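Proline dehydrogenase (Deinococcus radiodurans, PDB 4H6Q) oxidises L-proline to (S)-1-pyrroline-5-carboxylate with FAD as cofactor and a quinone as electron acceptor, the first step in degrading proline to glutamate. Local coordinates at residues Leu52-Ile57 and Gln267-Ala271; Ile237-Lys241 and Phe254-Met258; Ile249-Ala253 and Glu273-Val277. All blocks are in the same frame, centred on the assembly; numbering follows the deposited sequence.

Contact 1 of 3, residues Leu52-Ile57 and Gln267-Ala271; sequences LERDGI and QKQLA
A Schellman motif closes the helix of L52-I57 and is met side-on by the helix holding Q267-A271. I57 N bonds to L52 O at 3.0 Å and G56 N to E53 O at 3.0 Å; G56, the C' residue, has phi/psi 79/18, a positive phi that suits glycine. D55 N bonds to L52 O (2.9 Å), and I57 turns extended (-115/135). G56 CA lies 6.1 Å from A271 CA, and D55 CA 7.1 Å from K268 CA. Small A271 permits this approach: its CB is 3.9 Å from G56 O and 4.3 Å from I57 CG1. In this beta8-alpha8 barrel, L52-I57 leads into the first strand, 58-63, while Q267-A271 belongs to the helix preceding the last, 277-283, so the contact lies where the barrel closes. I57, mt rotamer, pushes CD1 to 3.9 Å from Q267 CB and 4.2 Å from K268 N; beta-branched and apolar, it fills the buried gap between helix and sheet, where it touches V279. Q267 (chi1 m, chi2 t) sends NE2 to the carbonyl of I262. At the solvent edge K268 places CE 3.6 Å from D55 OD2, but K268 NZ stays 4.4 Å from that oxygen, too far for a salt bridge.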
loop_
_atom_site.group_PDB
_atom_site.type_symbol
_atom_site.label_atom_id
_atom_site.label_comp_id
_atom_site.label_asym_id
_atom_site.label_seq_id
_atom_site.Cartn_x
_atom_site.Cartn_y
_atom_site.Cartn_z
ATOM N N LEU A 52 -3.885 -14.893 -7.962
ATOM C CA LEU A 52 -2.613 -14.233 -8.245
ATOM C C LEU A 52 -1.438 -15.180 -7.999
ATOM O O LEU A 52 -0.504 -15.250 -8.813
ATOM C CB LEU A 52 -2.437 -12.966 -7.383
ATOM C CG LEU A 52 -3.312 -11.774 -7.766
ATOM C CD1 LEU A 52 -3.316 -10.762 -6.615
ATOM C CD2 LEU A 52 -2.775 -11.125 -9.034
ATOM N N GLU A 53 -1.468 -15.922 -6.892
ATOM C CA GLU A 53 -0.345 -16.813 -6.536
ATOM C C GLU A 53 -0.186 -17.929 -7.548
ATOM O O GLU A 53 0.944 -18.341 -7.836
ATOM C CB GLU A 53 -0.520 -17.351 -5.091
ATOM C CG GLU A 53 -0.308 -16.242 -4.010
ATOM C CD GLU A 53 -0.126 -16.739 -2.539
ATOM O OE1 GLU A 53 -0.242 -17.944 -2.241
ATOM O OE2 GLU A 53 0.196 -15.899 -1.666
ATOM N N ARG A 54 -1.301 -18.396 -8.117
ATOM C CA ARG A 54 -1.204 -19.413 -9.171
ATOM C C ARG A 54 -0.451 -18.891 -10.417
ATOM O O ARG A 54 0.109 -19.685 -11.203
ATOM C CB ARG A 54 -2.586 -20.029 -9.536
ATOM C CG ARG A 54 -3.175 -20.880 -8.404
ATOM C CD ARG A 54 -4.424 -21.662 -8.815
ATOM N NE ARG A 54 -5.531 -20.781 -9.157
ATOM C CZ ARG A 54 -6.522 -20.427 -8.329
ATOM N NH1 ARG A 54 -6.574 -20.850 -7.077
ATOM N NH2 ARG A 54 -7.501 -19.653 -8.766
ATOM N N ASP A 55 -0.401 -17.572 -10.575
ATOM C CA ASP A 55 0.319 -16.930 -11.684
ATOM C C ASP A 55 1.677 -16.344 -11.225
ATOM O O ASP A 55 2.316 -15.560 -11.942
ATOM C CB ASP A 55 -0.524 -15.787 -12.264
ATOM C CG ASP A 55 -1.657 -16.267 -13.173
ATOM O OD1 ASP A 55 -1.639 -17.437 -13.588
ATOM O OD2 ASP A 55 -2.573 -15.463 -13.482
ATOM N N GLY A 56 2.142 -16.739 -10.052
ATOM C CA GLY A 56 3.467 -16.359 -9.585
ATOM C C GLY A 56 3.505 -14.941 -9.026
ATOM O O GLY A 56 4.581 -14.382 -8.876
ATOM N N ILE A 57 2.362 -14.371 -8.684
ATOM C CA ILE A 57 2.263 -12.991 -8.189
ATOM C C ILE A 57 1.792 -13.038 -6.747
ATOM O O ILE A 57 0.865 -13.770 -6.405
ATOM C CB ILE A 57 1.290 -12.205 -9.082
ATOM C CG1 ILE A 57 1.816 -12.160 -10.542
ATOM C CG2 ILE A 57 1.072 -10.773 -8.529
ATOM C CD1 ILE A 57 0.720 -11.762 -11.536
ATOM N N GLN A 267 2.230 -7.294 -14.996
ATOM C CA GLN A 267 2.325 -8.092 -13.780
ATOM C C GLN A 267 2.825 -9.482 -14.150
ATOM O O GLN A 267 3.758 -10.022 -13.527
ATOM C CB GLN A 267 0.974 -8.189 -13.081
ATOM C CG GLN A 267 0.421 -6.866 -12.544
ATOM C CD GLN A 267 -1.006 -6.957 -12.087
ATOM O OE1 GLN A 267 -1.515 -8.042 -11.770
ATOM N NE2 GLN A 267 -1.688 -5.796 -12.023
ATOM N N LYS A 268 2.187 -10.103 -15.141
ATOM C CA LYS A 268 2.561 -11.447 -15.562
ATOM C C LYS A 268 3.949 -11.514 -16.193
ATOM O O LYS A 268 4.710 -12.467 -15.915
ATOM C CB LYS A 268 1.486 -11.994 -16.498
ATOM C CG LYS A 268 0.171 -12.293 -15.733
ATOM C CD LYS A 268 -0.906 -12.832 -16.705
ATOM C CE LYS A 268 -2.292 -12.989 -16.048
ATOM N NZ LYS A 268 -3.394 -12.931 -17.048
ATOM N N GLN A 269 4.282 -10.567 -17.062
ATOM C CA GLN A 269 5.570 -10.530 -17.735
ATOM C C GLN A 269 6.722 -10.403 -16.766
ATOM O O GLN A 269 7.728 -11.129 -16.859
ATOM C CB GLN A 269 5.599 -9.395 -18.764
ATOM C CG GLN A 269 7.015 -9.197 -19.452
ATOM C CD GLN A 269 7.195 -7.782 -20.101
ATOM O OE1 GLN A 269 6.228 -7.070 -20.348
ATOM N NE2 GLN A 269 8.452 -7.400 -20.375
ATOM N N LEU A 270 6.604 -9.505 -15.808
ATOM C CA LEU A 270 7.664 -9.307 -14.811
ATOM C C LEU A 270 7.882 -10.566 -13.978
ATOM O O LEU A 270 9.040 -10.968 -13.723
ATOM C CB LEU A 270 7.311 -8.115 -13.904
ATOM C CG LEU A 270 7.388 -6.756 -14.597
ATOM C CD1 LEU A 270 6.749 -5.665 -13.729
ATOM C CD2 LEU A 270 8.834 -6.442 -14.895
ATOM N N ALA A 271 6.814 -11.258 -13.607
ATOM C CA ALA A 271 6.965 -12.496 -12.846
ATOM C C ALA A 271 7.646 -13.564 -13.709
ATOM O O ALA A 271 8.512 -14.334 -13.240
ATOM C CB ALA A 271 5.587 -12.992 -12.416
#

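Contact 2 of 3, residues Ile237-Lys241 and Phe254-Met258; sequences IDDVK and FEFQM. With FAD (flavin-adenine dinucleotide), chain C.
F256 (chi1 -70°) thrusts its ring from strand F254-M258 against three side chains of helix I237-K241: CE1 lies 3.9 Å from I237 CG2 and 4.0 Å from V240 CG1, and CZ 4.2 Å from K241 CG. The helix and strand axes run antiparallel (174°), 11.0 Å apart at closest, with I237 CA 8.1 Å from F256 CA; a large aromatic suits that gap. V240 CG1 also reaches F254 CE1 at 4.4 Å, and I237 CD1 meets the flexible M258 at CE, 3.8 Å away. K241 lends the contact its aliphatic chain, while its NZ forms a salt bridge with E273. On the strand's other face, E255 and Q257 are polar: Q257 NE2 donates to E255 OE1 (2.9 Å), and Q257 OE1 accepts from R189. Q257 CB lies 3.7 Å from FAD C7M, and M258 C 3.8 Å from FAD C7M. Apolar side chains packed on the preceding helix, with the other face lining the barrel interior, are typical of a TIM-barrel beta-alpha-beta unit, here 227-230, 234-246 and 254-259.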
loop_
_atom_site.group_PDB
_atom_site.type_symbol
_atom_site.label_atom_id
_atom_site.label_comp_id
_atom_site.label_asym_id
_atom_site.label_seq_id
_atom_site.Cartn_x
_atom_site.Cartn_y
_atom_site.Cartn_z
ATOM N N ILE A 237 9.573 1.551 -14.887
ATOM C CA ILE A 237 9.871 0.130 -14.630
ATOM C C ILE A 237 11.112 -0.290 -15.442
ATOM O O ILE A 237 12.008 -0.975 -14.908
ATOM C CB ILE A 237 8.643 -0.750 -14.984
ATOM C CG1 ILE A 237 7.522 -0.525 -13.946
ATOM C CG2 ILE A 237 9.005 -2.244 -15.113
ATOM C CD1 ILE A 237 6.150 -0.956 -14.359
ATOM N N ASP A 238 11.185 0.058 -16.729
ATOM C CA ASP A 238 12.345 -0.325 -17.528
ATOM C C ASP A 238 13.632 0.303 -16.974
ATOM O O ASP A 238 14.694 -0.335 -16.977
ATOM C CB ASP A 238 12.179 0.081 -18.998
ATOM C CG ASP A 238 11.104 -0.707 -19.718
ATOM O OD1 ASP A 238 10.699 -1.762 -19.205
ATOM O OD2 ASP A 238 10.653 -0.251 -20.802
ATOM N N ASP A 239 13.558 1.541 -16.489
ATOM C CA ASP A 239 14.749 2.203 -15.948
ATOM C C ASP A 239 15.164 1.549 -14.619
ATOM O O ASP A 239 16.358 1.449 -14.331
ATOM C CB ASP A 239 14.508 3.703 -15.743
ATOM C CG ASP A 239 15.781 4.473 -15.584
ATOM O OD1 ASP A 239 16.816 4.082 -16.167
ATOM O OD2 ASP A 239 15.729 5.523 -14.918
ATOM N N VAL A 240 14.194 1.097 -13.813
ATOM C CA VAL A 240 14.534 0.360 -12.585
ATOM C C VAL A 240 15.232 -0.966 -12.922
ATOM O O VAL A 240 16.227 -1.319 -12.290
ATOM C CB VAL A 240 13.316 0.165 -11.659
ATOM C CG1 VAL A 240 13.654 -0.804 -10.488
ATOM C CG2 VAL A 240 12.846 1.537 -11.132
ATOM N N LYS A 241 14.734 -1.693 -13.930
ATOM C CA LYS A 241 15.386 -2.931 -14.355
ATOM C C LYS A 241 16.829 -2.640 -14.736
ATOM O O LYS A 241 17.766 -3.398 -14.381
ATOM C CB LYS A 241 14.693 -3.584 -15.561
ATOM C CG LYS A 241 13.272 -4.035 -15.337
ATOM C CD LYS A 241 12.818 -4.858 -16.519
ATOM C CE LYS A 241 11.358 -5.088 -16.449
ATOM N NZ LYS A 241 10.778 -5.875 -17.580
ATOM N N PHE A 254 14.099 -6.510 -3.889
ATOM C CA PHE A 254 13.086 -5.464 -4.151
ATOM C C PHE A 254 11.971 -6.137 -4.879
ATOM O O PHE A 254 12.136 -7.277 -5.351
ATOM C CB PHE A 254 13.663 -4.314 -5.010
ATOM C CG PHE A 254 13.916 -4.700 -6.405
ATOM C CD1 PHE A 254 12.983 -4.443 -7.397
ATOM C CD2 PHE A 254 15.071 -5.436 -6.748
ATOM C CE1 PHE A 254 13.203 -4.862 -8.732
ATOM C CE2 PHE A 254 15.281 -5.854 -8.053
ATOM C CZ PHE A 254 14.384 -5.564 -9.034
ATOM N N GLU A 255 10.833 -5.460 -5.026
ATOM C CA GLU A 255 9.727 -6.009 -5.823
ATOM C C GLU A 255 9.023 -4.863 -6.514
ATOM O O GLU A 255 9.047 -3.700 -6.035
ATOM C CB GLU A 255 8.740 -6.804 -4.979
ATOM C CG GLU A 255 7.997 -5.981 -3.895
ATOM C CD GLU A 255 7.412 -6.848 -2.833
ATOM O OE1 GLU A 255 6.246 -6.616 -2.389
ATOM O OE2 GLU A 255 8.127 -7.797 -2.365
ATOM N N PHE A 256 8.403 -5.197 -7.641
ATOM C CA PHE A 256 7.454 -4.282 -8.294
ATOM C C PHE A 256 6.096 -4.499 -7.654
ATOM O O PHE A 256 5.745 -5.616 -7.245
ATOM C CB PHE A 256 7.368 -4.569 -9.795
ATOM C CG PHE A 256 8.615 -4.192 -10.537
ATOM C CD1 PHE A 256 8.957 -2.851 -10.724
ATOM C CD2 PHE A 256 9.511 -5.185 -10.940
ATOM C CE1 PHE A 256 10.123 -2.510 -11.399
ATOM C CE2 PHE A 256 10.655 -4.865 -11.605
ATOM C CZ PHE A 256 10.994 -3.517 -11.830
ATOM N N GLN A 257 5.308 -3.413 -7.583
ATOM C CA GLN A 257 3.931 -3.511 -7.094
ATOM C C GLN A 257 2.992 -2.760 -7.994
ATOM O O GLN A 257 3.360 -1.725 -8.562
ATOM C CB GLN A 257 3.782 -2.954 -5.665
ATOM C CG GLN A 257 4.577 -3.773 -4.621
ATOM C CD GLN A 257 4.268 -3.347 -3.189
ATOM O OE1 GLN A 257 3.617 -2.320 -2.965
ATOM N NE2 GLN A 257 4.756 -4.106 -2.207
ATOM N N MET A 258 1.767 -3.306 -8.173
ATOM C CA MET A 258 0.743 -2.701 -9.053
ATOM C C MET A 258 -0.597 -2.832 -8.344
ATOM O O MET A 258 -0.774 -3.710 -7.461
ATOM C CB MET A 258 0.637 -3.500 -10.360
ATOM C CG MET A 258 1.781 -3.233 -11.315
ATOM S SD MET A 258 3.148 -4.331 -11.044
ATOM C CE MET A 258 4.336 -3.470 -12.108
HETATM P PA FAD C . 0.847 7.251 -13.912
HETATM O O1A FAD C . 1.949 8.158 -14.470
HETATM O O2A FAD C . -0.319 7.890 -13.279
HETATM O O5B FAD C . 0.280 6.270 -14.898
HETATM C C5B FAD C . 1.148 5.438 -15.651
HETATM C C4B FAD C . 0.412 4.514 -16.598
HETATM O O4B FAD C . -0.141 3.472 -15.828
HETATM C C3B FAD C . -0.758 5.131 -17.274
HETATM O O3B FAD C . -0.443 5.897 -18.426
HETATM C C2B FAD C . -1.582 3.933 -17.555
HETATM O O2B FAD C . -1.048 3.154 -18.604
HETATM C C1B FAD C . -1.433 3.176 -16.274
HETATM N N9A FAD C . -2.401 3.555 -15.245
HETATM C C8A FAD C . -2.114 4.086 -13.988
HETATM N N7A FAD C . -3.224 4.313 -13.285
HETATM C C5A FAD C . -4.289 3.890 -14.075
HETATM C C6A FAD C . -5.661 3.875 -13.905
HETATM N N6A FAD C . -6.270 4.330 -12.697
HETATM N N1A FAD C . -6.419 3.402 -14.907
HETATM C C2A FAD C . -5.885 2.947 -16.059
HETATM N N3A FAD C . -4.562 2.945 -16.284
HETATM C C4A FAD C . -3.777 3.394 -15.309
HETATM N N1 FAD C . -0.175 6.679 -3.490
HETATM C C2 FAD C . -0.308 7.234 -2.255
HETATM O O2 FAD C . -0.395 8.541 -2.199
HETATM N N3 FAD C . -0.329 6.492 -1.106
HETATM C C4 FAD C . -0.224 5.106 -1.141
HETATM O O4 FAD C . -0.267 4.390 0.001
HETATM C C4X FAD C . -0.087 4.457 -2.447
HETATM N N5 FAD C . 0.022 3.094 -2.545
HETATM C C5X FAD C . 0.187 2.559 -3.803
HETATM C C6 FAD C . 0.313 1.167 -3.938
HETATM C C7 FAD C . 0.514 0.595 -5.220
HETATM C C7M FAD C . 0.652 -0.918 -5.370
HETATM C C8 FAD C . 0.584 1.448 -6.349
HETATM C C8M FAD C . 0.803 0.883 -7.726
HETATM C C9 FAD C . 0.421 2.834 -6.206
HETATM C C9A FAD C . 0.246 3.387 -4.952
HETATM N N10 FAD C . 0.123 4.785 -4.839
HETATM C C10 FAD C . -0.055 5.324 -3.589
HETATM C "C1'" FAD C . 0.220 5.671 -5.988
HETATM C "C2'" FAD C . -1.062 6.164 -6.584
HETATM O "O2'" FAD C . -2.015 5.128 -6.382
HETATM C "C3'" FAD C . -0.494 6.571 -7.967
HETATM O "O3'" FAD C . -0.191 7.925 -8.116
HETATM C "C4'" FAD C . -1.191 6.071 -9.170
HETATM O "O4'" FAD C . -1.164 4.693 -9.053
HETATM C "C5'" FAD C . -0.431 6.544 -10.401
HETATM O "O5'" FAD C . -0.148 5.439 -11.203
HETATM P P FAD C . 1.296 5.168 -11.814
HETATM O O1P FAD C . 2.541 5.253 -10.880
HETATM O O2P FAD C . 1.050 3.908 -12.687
HETATM O O3P FAD C . 1.533 6.280 -12.961
#

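Contact 3 of 3, residues Ile249-Ala253 and Glu273-Val277; sequences IGKDA and EGYRV
Two loops that each lead from a helix into a barrel strand meet at the surface, bridged by water. I249-A253 holds a type I beta turn, G250 to A253, closed by A253 N to G250 O at 3.0 Å. In E273-V277, G274 (phi/psi 93/7) ends the preceding helix in a Schellman motif; a CB would jam against the previous carbonyl, hence glycine. K251 CA and Y275 CA lie 5.8 Å apart. K251 O accepts from water 1 (2.7 Å), which accepts from R276 N (2.9 Å), and from water 2 (3.0 Å), which donates to G274 O (2.7 Å). Long K251 (chi1 m, chi2 and chi3 t) covers the Y275 ring: CD makes a CH-pi contact 4.3 Å from its centroid, and CE is 3.6 Å from Y275 CE1. R276, extended, lays its guanidinium face over D252 O, 3.3 Å from NH1 but too poorly angled to bond; NH1 bonds to Y226. Y275 packs on F254 of strand 254-259, K241 of helix 234-246 and L270 of helix 264-272.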
loop_
_atom_site.group_PDB
_atom_site.type_symbol
_atom_site.label_atom_id
_atom_site.label_comp_id
_atom_site.label_asym_id
_atom_site.label_seq_id
_atom_site.Cartn_x
_atom_site.Cartn_y
_atom_site.Cartn_z
ATOM N N ILE A 249 22.288 -5.570 -8.168
ATOM C CA ILE A 249 21.310 -5.789 -7.115
ATOM C C ILE A 249 20.505 -7.061 -7.376
ATOM O O ILE A 249 20.043 -7.298 -8.495
ATOM C CB ILE A 249 20.439 -4.541 -6.984
ATOM C CG1 ILE A 249 21.305 -3.401 -6.417
ATOM C CG2 ILE A 249 19.201 -4.789 -6.077
ATOM C CD1 ILE A 249 20.640 -2.064 -6.468
ATOM N N GLY A 250 20.362 -7.917 -6.377
ATOM C CA GLY A 250 19.648 -9.162 -6.612
ATOM C C GLY A 250 18.145 -8.971 -6.801
ATOM O O GLY A 250 17.534 -8.018 -6.250
ATOM N N LYS A 251 17.526 -9.870 -7.574
ATOM C CA LYS A 251 16.088 -9.829 -7.806
ATOM C C LYS A 251 15.259 -10.293 -6.614
ATOM O O LYS A 251 14.032 -10.244 -6.671
ATOM C CB LYS A 251 15.734 -10.594 -9.087
ATOM C CG LYS A 251 16.309 -9.869 -10.333
ATOM C CD LYS A 251 16.007 -10.647 -11.643
ATOM C CE LYS A 251 16.612 -9.953 -12.797
ATOM N NZ LYS A 251 17.419 -10.852 -13.607
ATOM N N ASP A 252 15.916 -10.647 -5.497
ATOM C CA ASP A 252 15.272 -10.906 -4.212
ATOM C C ASP A 252 15.295 -9.672 -3.300
ATOM O O ASP A 252 14.771 -9.726 -2.166
ATOM C CB ASP A 252 16.042 -12.018 -3.494
ATOM C CG ASP A 252 17.555 -11.640 -3.260
ATOM O OD1 ASP A 252 18.279 -11.210 -4.230
ATOM O OD2 ASP A 252 18.042 -11.821 -2.095
ATOM N N ALA A 253 15.901 -8.571 -3.760
ATOM C CA ALA A 253 16.130 -7.408 -2.880
ATOM C C ALA A 253 15.092 -6.296 -3.033
ATOM O O ALA A 253 15.211 -5.245 -2.378
ATOM C CB ALA A 253 17.526 -6.852 -3.150
ATOM N N GLU A 273 9.851 -13.056 -15.955
ATOM C CA GLU A 273 11.256 -12.661 -16.056
ATOM C C GLU A 273 11.986 -12.894 -14.734
ATOM O O GLU A 273 13.202 -12.700 -14.673
ATOM C CB GLU A 273 11.343 -11.166 -16.441
ATOM C CG GLU A 273 10.900 -10.934 -17.849
ATOM C CD GLU A 273 10.880 -9.466 -18.261
ATOM O OE1 GLU A 273 11.060 -8.598 -17.396
ATOM O OE2 GLU A 273 10.671 -9.177 -19.470
ATOM N N GLY A 274 11.284 -13.321 -13.677
ATOM C CA GLY A 274 11.959 -13.610 -12.406
ATOM C C GLY A 274 11.987 -12.425 -11.458
ATOM O O GLY A 274 12.641 -12.529 -10.411
ATOM N N TYR A 275 11.302 -11.313 -11.770
ATOM C CA TYR A 275 11.148 -10.247 -10.765
ATOM C C TYR A 275 10.054 -10.594 -9.779
ATOM O O TYR A 275 9.086 -11.298 -10.117
ATOM C CB TYR A 275 10.824 -8.912 -11.451
ATOM C CG TYR A 275 11.937 -8.437 -12.358
ATOM C CD1 TYR A 275 13.091 -7.820 -11.822
ATOM C CD2 TYR A 275 11.891 -8.670 -13.715
ATOM C CE1 TYR A 275 14.101 -7.409 -12.638
ATOM C CE2 TYR A 275 12.920 -8.274 -14.558
ATOM C CZ TYR A 275 14.026 -7.652 -14.032
ATOM O OH TYR A 275 15.049 -7.261 -14.889
ATOM N N ARG A 276 10.172 -10.112 -8.567
ATOM C CA ARG A 276 9.059 -10.190 -7.628
ATOM C C ARG A 276 8.001 -9.161 -8.016
ATOM O O ARG A 276 8.334 -7.999 -8.283
ATOM C CB ARG A 276 9.540 -9.856 -6.221
ATOM C CG ARG A 276 10.444 -10.944 -5.622
ATOM C CD ARG A 276 10.956 -10.551 -4.228
ATOM N NE ARG A 276 11.676 -11.703 -3.650
ATOM C CZ ARG A 276 11.990 -11.795 -2.365
ATOM N NH1 ARG A 276 11.676 -10.776 -1.565
ATOM N NH2 ARG A 276 12.616 -12.880 -1.892
ATOM N N VAL A 277 6.735 -9.586 -7.959
ATOM C CA VAL A 277 5.602 -8.705 -8.211
ATOM C C VAL A 277 4.578 -8.952 -7.106
ATOM O O VAL A 277 4.253 -10.101 -6.794
ATOM C CB VAL A 277 4.933 -8.987 -9.568
ATOM C CG1 VAL A 277 3.742 -8.018 -9.814
ATOM C CG2 VAL A 277 5.934 -8.932 -10.719
HETATM O O HOH W 1 12.480 -8.478 -8.079
HETATM O O HOH W 2 12.828 -12.813 -7.712
#

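In the fold
The three contacts occupy the same side of the barrel, with centres 9 Å (contacts 2 and 3), 12 Å (1 and 3) and 14 Å (1 and 2) apart. L270 in the helix of contact 1 joins them: its CD1 is 3.6 Å from M258 CE, and it packs on V277. The salt bridge K241 NZ to E273 OE1 (2.7 Å) and the probable backbone hydrogen bond F256 N to R276 O (2.9 Å) tie contacts 2 and 3. Contact 2 alone reaches the flavin; the M258 side chain is about 4 Å from that of FAD-binding H232. The side chains of Q267 (contact 1) and R276 (contact 3) lie about 8 and 13 Å from FAD.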